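Acetyltransferase, GNAT family (Enterococcus faecalis, PDB 1U6M) probably transfers an acyl group, most likely acetyl from acetyl-coenzyme A as in other GNAT enzymes, to an acceptor substrate. Local coordinates at residues E37-I40 / D41-A44; V73-A77 / E78-I82; R161-Y164 / A165-F169. One frame throughout, in Å; residues are numbered along the deposited sequence.

Contact 1 of 3, residues E37-I40 / D41-A44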
loop_
_atom_site.group_PDB
_atom_site.type_symbol
_atom_site.label_atom_id
_atom_site.label_comp_id
_atom_site.label_asym_id
_atom_site.label_seq_id
_atom_site.Cartn_x
_atom_site.Cartn_y
_atom_site.Cartn_z
ATOM N N GLU A 37 16.287 -4.294 11.433
ATOM C CA GLU A 37 16.297 -5.698 11.112
ATOM C C GLU A 37 15.094 -6.382 11.696
ATOM O O GLU A 37 14.499 -7.228 11.018
ATOM C CB GLU A 37 17.587 -6.392 11.590
ATOM C CG GLU A 37 17.610 -7.875 11.194
ATOM C CD GLU A 37 18.763 -8.713 11.776
ATOM O OE1 GLU A 37 18.778 -9.949 11.490
ATOM O OE2 GLU A 37 19.640 -8.155 12.505
ATOM N N GLN A 38 14.743 -6.037 12.941
ATOM C CA GLN A 38 13.617 -6.692 13.661
ATOM C C GLN A 38 12.300 -6.218 13.085
ATOM O O GLN A 38 11.396 -7.000 12.979
ATOM C CB GLN A 38 13.598 -6.460 15.199
ATOM C CG GLN A 38 14.900 -6.769 15.943
ATOM C CD GLN A 38 14.937 -6.265 17.421
ATOM O OE1 GLN A 38 14.611 -5.077 17.766
ATOM N NE2 GLN A 38 15.386 -7.161 18.288
ATOM N N MET A 39 12.208 -4.934 12.756
ATOM C CA MET A 39 11.017 -4.419 12.097
ATOM C C MET A 39 10.756 -5.143 10.751
ATOM O O MET A 39 9.625 -5.504 10.469
ATOM C CB MET A 39 10.969 -2.884 11.965
ATOM C CG MET A 39 9.525 -2.340 11.590
ATOM S SD MET A 39 8.164 -2.472 12.868
ATOM C CE MET A 39 9.002 -1.476 14.000
ATOM N N ILE A 40 11.805 -5.394 9.968
ATOM C CA ILE A 40 11.684 -6.092 8.695
ATOM C C ILE A 40 11.162 -7.501 8.939
ATOM O O ILE A 40 10.188 -7.906 8.279
ATOM C CB ILE A 40 13.004 -5.998 7.885
ATOM C CG1 ILE A 40 13.187 -4.546 7.414
ATOM C CG2 ILE A 40 13.031 -6.985 6.718
ATOM C CD1 ILE A 40 14.477 -4.252 6.647
ATOM N N ASP A 41 11.712 -8.218 9.919
ATOM C CA ASP A 41 11.215 -9.560 10.266
ATOM C C ASP A 41 9.735 -9.616 10.696
ATOM O O ASP A 41 8.997 -10.532 10.345
ATOM C CB ASP A 41 12.117 -10.207 11.353
ATOM C CG ASP A 41 13.507 -10.701 10.775
ATOM O OD1 ASP A 41 14.290 -9.889 10.235
ATOM O OD2 ASP A 41 13.833 -11.900 10.846
ATOM N N LEU A 42 9.297 -8.604 11.437
ATOM C CA LEU A 42 7.946 -8.527 11.949
ATOM C C LEU A 42 6.982 -8.279 10.776
ATOM O O LEU A 42 6.016 -8.997 10.615
ATOM C CB LEU A 42 7.872 -7.365 12.964
ATOM C CG LEU A 42 8.569 -7.575 14.334
ATOM C CD1 LEU A 42 8.638 -6.237 15.181
ATOM C CD2 LEU A 42 7.947 -8.708 15.175
ATOM N N LEU A 43 7.246 -7.233 9.996
ATOM C CA LEU A 43 6.543 -6.962 8.745
ATOM C C LEU A 43 6.452 -8.191 7.862
ATOM O O LEU A 43 5.333 -8.538 7.437
ATOM C CB LEU A 43 7.244 -5.807 8.001
ATOM C CG LEU A 43 7.129 -4.454 8.705
ATOM C CD1 LEU A 43 8.094 -3.353 8.112
ATOM C CD2 LEU A 43 5.608 -3.974 8.717
ATOM N N ALA A 44 7.586 -8.890 7.629
ATOM C CA ALA A 44 7.608 -10.093 6.718
ATOM C C ALA A 44 6.725 -11.160 7.212
ATOM O O ALA A 44 5.960 -11.780 6.435
ATOM C CB ALA A 44 8.984 -10.645 6.522
#
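Asp41 folds back over the helical turn that begins at Glu37. With chi1 at -74°, its CG lies beside its own backbone N and 3.6 Å from Glu37 O. That carbonyl accepts the backbone N-H of Asp41 at 3.2 Å from N to O. Glu37, its chain extended, runs alongside Asp41 in the same direction. Its OE1 stays 4.7 Å from Asp41 OD1, so the two acids probably raise each other's proton affinity slightly. Ile40 takes part mainly through its backbone: its CB lies 3.3 Å from Asp41 N, and its O accepts from Ala44 N at 2.9 Å. These residues make up most of helix 36-47, whose i to i+4 backbone bonds also include those of Leu42 and Leu43; Gln38 OE1 accepts from Ser35 N. The buried side is apolar. With CG anti to its backbone N (chi1 -165°), Met39 lays CG 3.9 Å from Leu43 CD1, and its SD sits 4.4 Å from Leu42 CD1. Beyond these segments, Met39 rests on Ile30 and Leu31, while Ile40 lies against Gln13 and Arg17 of helix 12-25. Leu43 meets Ala16 of that same helix, and Leu42 packs on Val90 and Phe91 of helix 85-93.

Contact 2 of 3, residues V73-A77 / E78-I82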
loop_
_atom_site.group_PDB
_atom_site.type_symbol
_atom_site.label_atom_id
_atom_site.label_comp_id
_atom_site.label_asym_id
_atom_site.label_seq_id
_atom_site.Cartn_x
_atom_site.Cartn_y
_atom_site.Cartn_z
ATOM N N VAL A 73 -0.251 -1.959 -3.817
ATOM C CA VAL A 73 -0.997 -2.535 -2.675
ATOM C C VAL A 73 -2.373 -1.847 -2.505
ATOM O O VAL A 73 -2.445 -0.605 -2.525
ATOM C CB VAL A 73 -0.268 -2.313 -1.313
ATOM C CG1 VAL A 73 -1.019 -3.151 -0.187
ATOM C CG2 VAL A 73 1.184 -2.702 -1.441
ATOM N N GLY A 74 -3.434 -2.648 -2.361
ATOM C CA GLY A 74 -4.767 -2.112 -2.214
ATOM C C GLY A 74 -5.769 -3.195 -1.792
ATOM O O GLY A 74 -5.416 -4.397 -1.731
ATOM N N TYR A 75 -7.024 -2.779 -1.545
ATOM C CA TYR A 75 -8.002 -3.670 -0.924
ATOM C C TYR A 75 -9.379 -3.071 -1.151
ATOM O O TYR A 75 -9.498 -1.820 -1.303
ATOM C CB TYR A 75 -7.726 -3.866 0.617
ATOM C CG TYR A 75 -7.207 -2.610 1.308
ATOM C CD1 TYR A 75 -8.092 -1.592 1.719
ATOM C CD2 TYR A 75 -5.825 -2.426 1.526
ATOM C CE1 TYR A 75 -7.596 -0.376 2.300
ATOM C CE2 TYR A 75 -5.331 -1.225 2.113
ATOM C CZ TYR A 75 -6.220 -0.227 2.487
ATOM O OH TYR A 75 -5.731 0.951 3.051
ATOM N N PRO A 76 -10.432 -3.932 -1.143
ATOM C CA PRO A 76 -11.842 -3.395 -1.028
ATOM C C PRO A 76 -11.954 -2.447 0.139
ATOM O O PRO A 76 -11.423 -2.744 1.164
ATOM C CB PRO A 76 -12.689 -4.627 -0.774
ATOM C CG PRO A 76 -11.842 -5.799 -1.519
ATOM C CD PRO A 76 -10.369 -5.409 -1.294
ATOM N N ALA A 77 -12.619 -1.302 -0.020
ATOM C CA ALA A 77 -12.841 -0.329 1.083
ATOM C C ALA A 77 -13.410 -0.936 2.388
ATOM O O ALA A 77 -13.109 -0.458 3.490
ATOM C CB ALA A 77 -13.740 0.772 0.617
ATOM N N GLU A 78 -14.279 -1.940 2.269
ATOM C CA GLU A 78 -14.856 -2.568 3.488
ATOM C C GLU A 78 -13.822 -3.313 4.340
ATOM O O GLU A 78 -14.141 -3.649 5.468
ATOM C CB GLU A 78 -16.050 -3.480 3.143
ATOM C CG GLU A 78 -15.707 -4.673 2.254
ATOM C CD GLU A 78 -15.703 -4.362 0.754
ATOM O OE1 GLU A 78 -15.698 -5.354 -0.023
ATOM O OE2 GLU A 78 -15.671 -3.160 0.339
ATOM N N ASP A 79 -12.590 -3.512 3.819
ATOM C CA ASP A 79 -11.514 -4.258 4.528
ATOM C C ASP A 79 -10.659 -3.357 5.383
ATOM O O ASP A 79 -9.779 -3.824 6.063
ATOM C CB ASP A 79 -10.550 -4.983 3.568
ATOM C CG ASP A 79 -11.160 -6.187 2.907
ATOM O OD1 ASP A 79 -12.299 -6.483 3.236
ATOM O OD2 ASP A 79 -10.521 -6.835 2.028
ATOM N N GLU A 80 -10.915 -2.061 5.355
ATOM C CA GLU A 80 -10.027 -1.094 6.005
ATOM C C GLU A 80 -9.868 -1.177 7.542
ATOM O O GLU A 80 -8.869 -0.680 8.128
ATOM C CB GLU A 80 -10.446 0.333 5.654
ATOM C CG GLU A 80 -9.163 1.220 5.751
ATOM C CD GLU A 80 -9.388 2.707 5.630
ATOM O OE1 GLU A 80 -8.364 3.442 5.702
ATOM O OE2 GLU A 80 -10.573 3.128 5.462
ATOM N N LYS A 81 -10.868 -1.743 8.193
ATOM C CA LYS A 81 -10.846 -1.792 9.621
ATOM C C LYS A 81 -10.183 -3.097 10.125
ATOM O O LYS A 81 -9.820 -3.187 11.279
ATOM C CB LYS A 81 -12.278 -1.616 10.154
ATOM C CG LYS A 81 -12.555 -0.222 10.686
ATOM C CD LYS A 81 -12.921 0.779 9.664
ATOM C CE LYS A 81 -13.011 2.148 10.363
ATOM N NZ LYS A 81 -13.758 3.269 9.646
ATOM N N ILE A 82 -10.019 -4.087 9.265
ATOM C CA ILE A 82 -9.432 -5.349 9.659
ATOM C C ILE A 82 -7.960 -5.571 9.223
ATOM O O ILE A 82 -7.375 -6.627 9.565
ATOM C CB ILE A 82 -10.339 -6.591 9.286
ATOM C CG1 ILE A 82 -10.641 -6.699 7.777
ATOM C CG2 ILE A 82 -11.648 -6.509 9.997
ATOM C CD1 ILE A 82 -9.794 -7.765 7.031
#
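The backbone N of Asp79 donates to Pro76 O at 3.0 Å, reaching the oxygen from above the carbonyl plane, 45° out of it. Glu80 N repeats the step one residue on, lying 3.3 Å from Ala77 O, again well out of the plane. These successive i to i+3 bonds form a 3-10 turn that bends the chain sharply as the strand ends. Two acidic side chains touch the Pro76 ring at different atoms. Glu78 has CG between its own backbone N and carbonyl carbon (chi1 63°) and kinks at chi2, which folds the carboxylate back until OE1 is 3.2 Å from Pro76 CB. Asp79 OD2 approaches another part of the ring, 3.6 Å from CD. The ring contacts are van der Waals; the charges are paired outside the turn, Glu78 OE1 with Lys146 and Asp79 OD2 with Arg58, both in salt bridges. Glu80, its chain extended, passes CG 4.1 Å from Tyr75 CE1, and its buried carboxylate is held by Thr108 OG1 and the backbone N of Glu107. The turn follows strand 67-76 where it pairs antiparallel with strand 112-120: Tyr75 bonds through its backbone to Tyr114 and through OH to Asp116, Ala77 pairs with Glu112, Pro76 touches Trp113, and the chain then proceeds to helix 85-93.

Contact 3 of 3, residues R161-Y164 / A165-F169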
loop_
_atom_site.group_PDB
_atom_site.type_symbol
_atom_site.label_atom_id
_atom_site.label_comp_id
_atom_site.label_asym_id
_atom_site.label_seq_id
_atom_site.Cartn_x
_atom_site.Cartn_y
_atom_site.Cartn_z
ATOM N N ARG A 161 -1.028 14.148 -8.673
ATOM C CA ARG A 161 -2.411 14.336 -9.012
ATOM C C ARG A 161 -2.646 14.478 -10.522
ATOM O O ARG A 161 -3.634 13.888 -11.059
ATOM C CB ARG A 161 -3.023 15.486 -8.204
ATOM C CG ARG A 161 -4.319 15.910 -8.767
ATOM C CD ARG A 161 -5.108 16.860 -7.873
ATOM N NE ARG A 161 -6.316 17.163 -8.638
ATOM C CZ ARG A 161 -7.059 18.261 -8.532
ATOM N NH1 ARG A 161 -6.774 19.218 -7.636
ATOM N NH2 ARG A 161 -8.111 18.392 -9.330
ATOM N N LYS A 162 -1.750 15.217 -11.215
ATOM C CA LYS A 162 -1.738 15.269 -12.693
ATOM C C LYS A 162 -1.524 13.903 -13.353
ATOM O O LYS A 162 -2.172 13.561 -14.373
ATOM C CB LYS A 162 -0.635 16.209 -13.192
ATOM C CG LYS A 162 -0.966 16.977 -14.495
ATOM C CD LYS A 162 -1.447 16.102 -15.621
ATOM C CE LYS A 162 -1.693 16.882 -16.943
ATOM N NZ LYS A 162 -2.590 18.076 -16.793
ATOM N N LEU A 163 -0.583 13.148 -12.808
ATOM C CA LEU A 163 -0.342 11.777 -13.249
ATOM C C LEU A 163 -1.676 10.968 -13.215
ATOM O O LEU A 163 -2.064 10.351 -14.207
ATOM C CB LEU A 163 0.727 11.112 -12.332
ATOM C CG LEU A 163 1.554 9.913 -12.855
ATOM C CD1 LEU A 163 2.044 9.004 -11.725
ATOM C CD2 LEU A 163 0.872 9.102 -13.932
ATOM N N TYR A 164 -2.397 10.997 -12.086
ATOM C CA TYR A 164 -3.640 10.209 -11.936
ATOM C C TYR A 164 -4.763 10.720 -12.828
ATOM O O TYR A 164 -5.489 9.904 -13.473
ATOM C CB TYR A 164 -4.097 10.178 -10.473
ATOM C CG TYR A 164 -3.019 9.770 -9.507
ATOM C CD1 TYR A 164 -2.879 10.415 -8.259
ATOM C CD2 TYR A 164 -2.132 8.726 -9.817
ATOM C CE1 TYR A 164 -1.910 9.995 -7.344
ATOM C CE2 TYR A 164 -1.128 8.309 -8.891
ATOM C CZ TYR A 164 -1.037 8.951 -7.681
ATOM O OH TYR A 164 -0.063 8.554 -6.780
ATOM N N ALA A 165 -4.932 12.037 -12.866
ATOM C CA ALA A 165 -5.819 12.674 -13.857
ATOM C C ALA A 165 -5.675 12.110 -15.297
ATOM O O ALA A 165 -6.661 11.812 -15.976
ATOM C CB ALA A 165 -5.618 14.193 -13.863
ATOM N N SER A 166 -4.425 11.949 -15.735
ATOM C CA SER A 166 -4.113 11.579 -17.108
ATOM C C SER A 166 -4.406 10.101 -17.326
ATOM O O SER A 166 -4.369 9.611 -18.447
ATOM C CB SER A 166 -2.626 11.872 -17.384
ATOM O OG SER A 166 -1.742 10.795 -16.990
ATOM N N LYS A 167 -4.659 9.381 -16.242
ATOM C CA LYS A 167 -4.874 7.944 -16.288
ATOM C C LYS A 167 -6.360 7.723 -16.122
ATOM O O LYS A 167 -6.789 6.603 -16.037
ATOM C CB LYS A 167 -4.143 7.254 -15.123
ATOM C CG LYS A 167 -2.932 6.421 -15.511
ATOM C CD LYS A 167 -1.832 7.243 -16.164
ATOM C CE LYS A 167 -0.758 6.352 -16.773
ATOM N NZ LYS A 167 -0.189 5.470 -15.680
ATOM N N GLY A 168 -7.129 8.798 -16.039
ATOM C CA GLY A 168 -8.595 8.708 -15.940
ATOM C C GLY A 168 -9.196 8.895 -14.551
ATOM O O GLY A 168 -10.387 8.633 -14.392
ATOM N N PHE A 169 -8.381 9.278 -13.541
ATOM C CA PHE A 169 -8.864 9.559 -12.182
ATOM C C PHE A 169 -9.530 10.971 -12.081
ATOM O O PHE A 169 -9.080 11.912 -12.735
ATOM C CB PHE A 169 -7.741 9.429 -11.151
ATOM C CG PHE A 169 -7.392 8.009 -10.779
ATOM C CD1 PHE A 169 -6.449 7.284 -11.521
ATOM C CD2 PHE A 169 -7.977 7.396 -9.651
ATOM C CE1 PHE A 169 -6.095 5.970 -11.199
ATOM C CE2 PHE A 169 -7.639 6.067 -9.294
ATOM C CZ PHE A 169 -6.691 5.353 -10.075
#
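Tyr164 O receives two backbone N-H groups, from Lys167 at 2.9 Å between N and O and from Phe169 at 3.0 Å between N and O. The donors arrive from opposite faces of the carbonyl plane. Ser166 OG, which chi1 of 86° sets between the residue's own backbone N and carbonyl carbon, turns back to donate to Leu163 O at 2.8 Å; Ser166 N adds a weak bond to the same oxygen. Further back in the helix, Ala165 N bonds to Arg161 O. The bond from Phe169 N to Tyr164 O, paired with the inner one from Gly168 N to Ala165 O, makes a Schellman motif that ends helix 158-165. Gly168 takes a phi of 101°, a positive value that glycine adopts readily. The spacing from Tyr164 to Phe169 is consistent with the Tyr-x-x-x-Gly-Phe pattern familiar from GNAT enzymes.

Packing follows the turn. The edge of the Tyr164 ring points at the face of Phe169 in a T-shaped pair, planes 62° apart and centroids separated by 6.0 Å, and their CB atoms meet at 3.8 Å. The Phe169 ring in turn presents its edge to Tyr164 O, with CD1 3.4 Å from that oxygen. Both aromatics reach Leu151 of strand 148-154 and Leu134 of helix 129-135. A sulfate ion, probably from the crystallisation liquor, lies about 3 Å from the Tyr164 side chain. On another flank, Leu163 CD2 lies 4.0 Å from Lys167 CD, before the Lys167 ammonium bridges to Asp135. Arg161 forms a salt bridge with Asp171.

Because carbonyls of the last turn are occupied by donors from the chain that follows, the helix can stop without leaving them bare, while the glycine reverses the backbone and Phe169 is delivered to the hydrophobic layer under the helix.

Contacts 1 and 2 are partly buried, whereas contact 3 lies nearer the surface, though Phe169 still reaches the interior. Contact 1 runs within a helix, contact 2 leaves strand 67-76 through a 3-10 turn, and contact 3 closes helix 158-165. Their chemistry follows: regular i to i+4 bonds with an apolar inner side in the first, acidic side chains against a proline ring in the second, and a Schellman end backed by aromatics in the third. Contact 2 is closest to the middle of the chain, its centre about 10 Å from the centre of the chain; contacts 1 and 3, their centres about 34 Å apart, lie on opposite sides of it. None touches another.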